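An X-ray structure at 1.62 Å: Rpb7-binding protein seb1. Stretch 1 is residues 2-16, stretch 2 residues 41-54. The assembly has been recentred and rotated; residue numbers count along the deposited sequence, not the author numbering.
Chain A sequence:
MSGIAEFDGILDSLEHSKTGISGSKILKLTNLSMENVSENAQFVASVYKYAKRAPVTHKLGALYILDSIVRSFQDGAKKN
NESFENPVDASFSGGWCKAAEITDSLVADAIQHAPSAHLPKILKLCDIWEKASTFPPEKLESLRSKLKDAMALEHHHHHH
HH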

# COMPACT_ATOMS: atom_id res chain seq x y z
N SER A 2 12.14 -7.36 12.47
CA SER A 2 12.96 -6.56 13.39
C SER A 2 12.16 -5.46 14.10
O SER A 2 11.74 -5.69 15.24
N GLY A 3 11.93 -4.30 13.46
CA GLY A 3 11.17 -3.22 14.08
C GLY A 3 10.70 -2.02 13.28
O GLY A 3 11.11 -1.76 12.14
N ILE A 4 9.84 -1.25 13.93
CA ILE A 4 9.26 -0.04 13.34
C ILE A 4 10.32 1.03 13.11
O ILE A 4 10.22 1.76 12.11
N ALA A 5 11.35 1.13 14.00
CA ALA A 5 12.41 2.13 13.83
C ALA A 5 13.18 1.88 12.52
O ALA A 5 13.39 2.82 11.74
N GLU A 6 13.53 0.61 12.24
CA GLU A 6 14.22 0.26 10.99
C GLU A 6 13.32 0.58 9.78
O GLU A 6 13.81 1.15 8.79
N PHE A 7 12.03 0.22 9.86
CA PHE A 7 11.06 0.46 8.78
C PHE A 7 10.98 1.98 8.46
O PHE A 7 11.08 2.35 7.28
N ASP A 8 10.84 2.84 9.50
CA ASP A 8 10.78 4.29 9.29
C ASP A 8 12.08 4.83 8.68
O ASP A 8 12.04 5.75 7.85
N GLY A 9 13.22 4.25 9.08
CA GLY A 9 14.54 4.60 8.56
C GLY A 9 14.71 4.29 7.09
O GLY A 9 15.32 5.07 6.35
N ILE A 10 14.15 3.15 6.63
CA ILE A 10 14.16 2.79 5.20
C ILE A 10 13.29 3.79 4.40
O ILE A 10 13.69 4.24 3.33
N LEU A 11 12.12 4.14 4.94
CA LEU A 11 11.23 5.13 4.31
C LEU A 11 11.91 6.50 4.19
O LEU A 11 11.79 7.16 3.14
N ASP A 12 12.69 6.89 5.22
CA ASP A 12 13.48 8.14 5.19
C ASP A 12 14.49 8.12 4.05
O ASP A 12 14.59 9.12 3.33
N SER A 13 15.22 7.00 3.87
CA SER A 13 16.19 6.86 2.76
C SER A 13 15.48 6.95 1.41
O SER A 13 15.95 7.65 0.51
N LEU A 14 14.33 6.27 1.27
CA LEU A 14 13.56 6.27 0.02
C LEU A 14 13.07 7.67 -0.34
O LEU A 14 13.07 8.05 -1.52
N GLU A 15 12.70 8.45 0.68
CA GLU A 15 12.25 9.83 0.49
C GLU A 15 13.32 10.68 -0.21
O GLU A 15 12.98 11.52 -1.05
N HIS A 16 14.60 10.44 0.11
CA HIS A 16 15.73 11.19 -0.47
C HIS A 16 16.28 10.62 -1.79
O HIS A 16 17.11 11.28 -2.43
N ALA A 41 -0.70 -1.62 13.21
CA ALA A 41 -1.20 -0.22 13.17
C ALA A 41 -0.05 0.74 12.93
O ALA A 41 -0.25 1.72 12.21
N GLN A 42 1.14 0.48 13.54
CA GLN A 42 2.31 1.38 13.39
C GLN A 42 2.85 1.35 11.96
O GLN A 42 3.15 2.38 11.38
N PHE A 43 2.98 0.16 11.40
CA PHE A 43 3.51 0.03 10.03
C PHE A 43 2.56 0.64 9.01
O PHE A 43 3.00 1.39 8.13
N VAL A 44 1.24 0.37 9.12
CA VAL A 44 0.27 0.95 8.18
C VAL A 44 0.27 2.52 8.31
O VAL A 44 0.37 3.23 7.29
N ALA A 45 0.25 3.04 9.53
CA ALA A 45 0.31 4.50 9.75
C ALA A 45 1.62 5.09 9.20
O ALA A 45 1.60 6.21 8.67
N SER A 46 2.76 4.40 9.35
CA SER A 46 4.03 4.90 8.81
C SER A 46 4.01 4.97 7.26
O SER A 46 4.52 5.93 6.68
N VAL A 47 3.37 3.98 6.58
CA VAL A 47 3.25 4.05 5.12
C VAL A 47 2.36 5.26 4.74
O VAL A 47 2.67 5.98 3.78
N TYR A 48 1.25 5.48 5.47
CA TYR A 48 0.36 6.59 5.19
C TYR A 48 1.14 7.91 5.33
O TYR A 48 1.10 8.74 4.42
N LYS A 49 1.91 8.08 6.42
CA LYS A 49 2.67 9.34 6.66
C LYS A 49 3.72 9.54 5.56
O LYS A 49 3.81 10.64 4.99
N TYR A 50 4.42 8.48 5.18
CA TYR A 50 5.41 8.59 4.10
C TYR A 50 4.74 8.98 2.80
O TYR A 50 5.19 9.94 2.15
N ALA A 51 3.66 8.26 2.39
CA ALA A 51 3.00 8.56 1.11
C ALA A 51 2.52 10.00 1.02
O ALA A 51 2.67 10.65 -0.01
N LYS A 52 1.99 10.51 2.12
CA LYS A 52 1.44 11.87 2.11
C LYS A 52 2.53 12.93 2.05
O LYS A 52 2.35 13.93 1.37
N ARG A 53 3.70 12.71 2.70
CA ARG A 53 4.77 13.74 2.68
C ARG A 53 5.71 13.61 1.51
O ARG A 53 6.45 14.55 1.22
N ALA A 54 5.75 12.45 0.87
CA ALA A 54 6.71 12.16 -0.18
C ALA A 54 6.66 13.10 -1.37
O ALA A 54 5.59 13.64 -1.68

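How does the start of the second helix meet the first? The two helices run nearly parallel, their axes 14° apart and 10.5 Å at closest approach, and Gln-42 and Phe-43 lie beside Ile-4. Gln-42 (chi1 m, chi2 m) directs its CA-to-CB bond toward the first stretch, and its CB lies 3.8 Å from Ile-4 CD1. Phe-43, chi1 m, leaves its backbone sideways, but its ring swings across to the other helix. Ile-4 (t, p) lays its CD1 over one face of that ring, 3.8 Å from the centroid and almost on the ring normal, a CH-pi contact. The edge of Phe-43 is turned toward the face of Phe-7 (chi1 t), with Phe-43 CD2 3.4 Å from Phe-7 CD1 and the ring planes at 77°.

What fills the middle of the contact? Ser-46, chi1 m, points toward the first helix as a small knob in a hole formed by Ile-4, Phe-7, Asp-8 and Leu-11. Its hydroxyl is not left without a partner: Ser-46 OG donates a 2.7 Å hydrogen bond to Asp-8 OD1, which Asp-8 brings within reach with chi1 m although its CA-to-CB bond runs sideways. Val-47, chi1 t, also leaves sideways, yet its CG2 packs 3.6 Å from Phe-7 CZ. Val-47 CG2 and Ser-46 CB both lie near the plane of the Phe-7 ring, at its edge, while Phe-43 covers a face.

Where does Tyr-50 put its large ring? With chi1 t it points toward the first helix and reaches along it from Leu-11 to Glu-15. Leu-11 (m, t) sets its CD2 over one face of the ring, and its CD1 is 4.0 Å from Tyr-50 CB. Farther out, Leu-14 (t, p) brings CD2 to 4.0 Å from Tyr-50 CZ, and Glu-15 CB lies at the ring edge, 3.7 Å from Tyr-50 CE1.

How does an exposed arginine close the far end? Arg-53 starts sideways, but chi1 p followed by t and t carries its guanidinium over to two acids. Glu-15, with chi1 and chi2 both t, forms a salt bridge in which Arg-53 NE donates to Glu-15 OE1 at 2.8 Å and Arg-53 NH2 donates to the same OE1 at 3.2 Å. Asp-12 (chi1 m) points away at its CA-to-CB bond, yet its OD1 forms a second salt bridge with Arg-53 NH2 at 3.2 Å. Water 1 adds an indirect link, accepting from Arg-53 NH2 at 2.9 Å and donating to the backbone O of Asp-8 at 2.8 Å.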

# COMPACT_ATOMS: atom_id res chain seq x y z
CB SER A 2 14.21 -6.00 12.69
OG SER A 2 14.83 -4.96 13.43
CB ILE A 4 8.01 0.47 14.13
CG1 ILE A 4 7.25 1.58 13.37
CG2 ILE A 4 8.36 0.91 15.56
CD1 ILE A 4 6.49 1.14 12.07
CB ALA A 5 13.35 2.11 15.03
CB GLU A 6 14.61 -1.22 10.97
CG GLU A 6 15.38 -1.60 9.72
CD GLU A 6 16.21 -2.87 9.71
OE1 GLU A 6 16.07 -3.70 10.64
OE2 GLU A 6 17.00 -3.03 8.75
CB PHE A 7 9.68 -0.07 9.26
CG PHE A 7 8.55 -0.05 8.26
CD1 PHE A 7 8.29 -1.17 7.46
CD2 PHE A 7 7.68 1.03 8.18
CE1 PHE A 7 7.20 -1.19 6.59
CE2 PHE A 7 6.57 1.01 7.33
CZ PHE A 7 6.34 -0.09 6.52
CB ASP A 8 10.46 5.01 10.62
CG ASP A 8 9.08 4.72 11.16
OD1 ASP A 8 8.23 4.20 10.39
OD2 ASP A 8 8.84 5.01 12.36
CB ILE A 10 13.69 1.33 4.97
CG1 ILE A 10 14.70 0.34 5.61
CG2 ILE A 10 13.53 1.04 3.45
CD1 ILE A 10 14.15 -1.05 5.85
CB LEU A 11 9.88 5.23 5.05
CG LEU A 11 8.97 3.99 5.05
CD1 LEU A 11 7.77 4.21 5.96
CD2 LEU A 11 8.52 3.61 3.63
CB ASP A 12 14.24 8.33 6.51
CG ASP A 12 13.37 8.82 7.65
OD1 ASP A 12 12.24 9.32 7.37
OD2 ASP A 12 13.81 8.73 8.81
CB SER A 13 16.95 5.54 2.86
OG SER A 13 17.76 5.50 4.03
CB LEU A 14 12.39 5.29 0.12
CG LEU A 14 11.67 4.94 -1.18
CD1 LEU A 14 12.60 4.13 -2.14
CD2 LEU A 14 10.43 4.12 -0.88
CB GLU A 15 11.90 10.46 1.84
CG GLU A 15 10.96 11.64 1.71
CD GLU A 15 10.57 12.28 3.02
OE1 GLU A 15 10.75 11.63 4.08
OE2 GLU A 15 10.11 13.44 2.99
CB HIS A 16 16.84 11.36 0.57
CG HIS A 16 16.38 12.11 1.78
ND1 HIS A 16 16.04 11.45 2.95
CD2 HIS A 16 16.12 13.43 1.94
CE1 HIS A 16 15.63 12.39 3.79
NE2 HIS A 16 15.65 13.59 3.22
CB ALA A 41 -1.89 0.12 14.50
CB GLN A 42 3.45 0.98 14.37
CG GLN A 42 3.08 1.02 15.86
CD GLN A 42 2.65 2.42 16.31
OE1 GLN A 42 3.14 3.43 15.81
NE2 GLN A 42 1.64 2.50 17.15
CB PHE A 43 3.74 -1.47 9.76
CG PHE A 43 4.94 -2.02 10.53
CD1 PHE A 43 4.80 -2.49 11.83
CD2 PHE A 43 6.20 -2.04 9.96
CE1 PHE A 43 5.91 -2.96 12.54
CE2 PHE A 43 7.30 -2.54 10.66
CZ PHE A 43 7.16 -3.00 11.94
CB VAL A 44 -1.14 0.32 8.29
CG1 VAL A 44 -2.13 1.01 7.34
CG2 VAL A 44 -1.08 -1.19 7.99
CB ALA A 45 0.15 4.82 11.26
CB SER A 46 5.20 4.06 9.31
OG SER A 46 5.53 4.41 10.65
CB VAL A 47 2.65 2.73 4.61
CG1 VAL A 47 2.30 2.83 3.11
CG2 VAL A 47 3.62 1.58 4.87
CB TYR A 48 -0.83 6.56 6.18
CG TYR A 48 -1.77 7.75 6.06
CD1 TYR A 48 -2.76 7.79 5.08
CD2 TYR A 48 -1.58 8.89 6.84
CE1 TYR A 48 -3.61 8.89 4.95
CE2 TYR A 48 -2.44 9.99 6.74
CZ TYR A 48 -3.44 9.99 5.78
OH TYR A 48 -4.26 11.10 5.71
CB LYS A 49 3.34 9.31 8.03
CG LYS A 49 2.30 9.52 9.14
CD LYS A 49 2.89 9.32 10.55
CE LYS A 49 3.94 10.32 11.01
NZ LYS A 49 3.46 11.70 11.02
CB TYR A 50 6.20 7.27 3.92
CG TYR A 50 7.07 7.31 2.67
CD1 TYR A 50 8.24 8.07 2.63
CD2 TYR A 50 6.71 6.60 1.52
CE1 TYR A 50 9.02 8.14 1.47
CE2 TYR A 50 7.47 6.69 0.35
CZ TYR A 50 8.63 7.45 0.34
OH TYR A 50 9.40 7.58 -0.79
CB ALA A 51 1.84 7.62 0.89
CB LYS A 52 0.55 12.06 3.35
CG LYS A 52 -0.77 11.25 3.31
CD LYS A 52 -1.79 11.72 2.23
CE LYS A 52 -2.48 13.00 2.64
NZ LYS A 52 -3.40 13.54 1.58
CB ARG A 53 5.59 13.73 3.99
CG ARG A 53 6.55 12.55 4.15
CD ARG A 53 7.26 12.56 5.51
NE ARG A 53 8.35 11.57 5.51
CZ ARG A 53 8.31 10.39 6.10
NH1 ARG A 53 7.27 10.05 6.86
NH2 ARG A 53 9.34 9.55 6.00
CB ALA A 54 6.55 10.71 -0.64
O HOH W 1 9.80 7.50 7.94